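Local coordinates for ESAT-6/WXG100 secretion system protein (Streptococcus gallolyticus, PDB 7JQE), which forms, as subunit EsaA, part of the membrane-bound type VIIb secretion system, which exports proteins including toxins, its extracellular region probably aiding this, at the interface of chains A and B. Numbering follows the deposited sequence. Chains: chain A/B, ESAT-6/WXG100 secretion system protein.

The interface of chains A and B. Residues chain A 189, 191-192; chain B 430-431.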
# COMPACT_ATOMS: atom_id res chain seq x y z
N PRO A 189 -10.13 8.43 8.10
CA PRO A 189 -9.24 9.46 8.65
C PRO A 189 -8.42 10.12 7.55
O PRO A 189 -7.97 9.47 6.61
CB PRO A 189 -8.35 8.67 9.62
CG PRO A 189 -9.10 7.41 9.90
CD PRO A 189 -9.85 7.10 8.64
N GLU A 191 -5.49 11.22 7.64
CA GLU A 191 -4.05 10.99 7.69
C GLU A 191 -3.58 10.13 6.52
O GLU A 191 -2.42 10.24 6.11
CB GLU A 191 -3.66 10.34 9.01
CG GLU A 191 -3.51 11.31 10.16
CD GLU A 191 -4.82 11.56 10.90
OE1 GLU A 191 -5.87 11.03 10.45
OE2 GLU A 191 -4.79 12.27 11.92
N TYR A 192 -4.44 9.26 5.99
CA TYR A 192 -4.04 8.47 4.83
C TYR A 192 -3.72 9.37 3.64
O TYR A 192 -2.65 9.26 3.04
CB TYR A 192 -5.12 7.45 4.48
CG TYR A 192 -5.30 6.38 5.53
CD1 TYR A 192 -4.44 5.29 5.59
CD2 TYR A 192 -6.33 6.45 6.46
CE1 TYR A 192 -4.60 4.31 6.54
CE2 TYR A 192 -6.49 5.48 7.42
CZ TYR A 192 -5.63 4.41 7.46
OH TYR A 192 -5.79 3.43 8.41
N PRO B 430 -3.48 5.17 11.42
CA PRO B 430 -3.51 6.05 10.25
C PRO B 430 -2.31 6.99 10.22
O PRO B 430 -2.06 7.72 11.18
CB PRO B 430 -4.83 6.81 10.41
CG PRO B 430 -5.67 5.90 11.26
CD PRO B 430 -4.72 5.23 12.20
N GLY B 431 -1.57 6.95 9.12
CA GLY B 431 -0.43 7.84 8.95
C GLY B 431 0.85 7.40 9.62
O GLY B 431 1.76 8.21 9.78
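The start of helix 191-200 of chain A, with the loop leading into it, meets the loop of chain B between helix 396-427 and the 3-10 helix 435-437. This is a mainly van der Waals patch in the two-fold interface between copies of the extracellular region of EsaA, and its twin recurs with the chains exchanged; the elongated pair may be the biological dimer, though the assembly alone does not prove it. B:Pro430 and B:Gly431 have the backbone angles of the central residues of a type II turn, glycine taking the positive phi of 81°. The turn presents the proline ring to chain A as a compact knob touched by A:Pro189, A:Glu191 and A:Tyr192.

B:Pro430 crosses A:Tyr192 at a slant, its CB and CG standing above the ring plane beside the outer rim formed by CE2, CZ and OH, and not over the ring centre. Its CB stands 3.7 Å from CE2 of A:Tyr192, while its CG comes 3.8 Å from the phenol OH. With CG beside the backbone N and anti to the carbonyl carbon (chi1 -67°), the tyrosine ring is set with its CE2 and hydroxyl end reaching B:Pro430. The carbonyl O of A:Pro189 lies at the edge of the tyrosine, in the ring plane, where it may help fix the ring's rotation.

A:Pro189 meets the same CB-CG side of the pyrrolidine, CG to CG of B:Pro430 at 4.0 Å, the two rings meeting obliquely through their methylene corners. A:Glu191 contributes the aliphatic root of its side chain: CB packs 3.8 Å from the carbonyl O of B:Pro430 and 4.1 Å from CA of B:Gly431. A bend at chi2 (88°) turns the carboxylate back over its own main chain, placing OE1 2.8 Å from the A:Glu191 backbone N. There, at the N-terminal end of the helix, its negative charge would probably be favoured by the helix dipole, leaving the methylenes to face the turn.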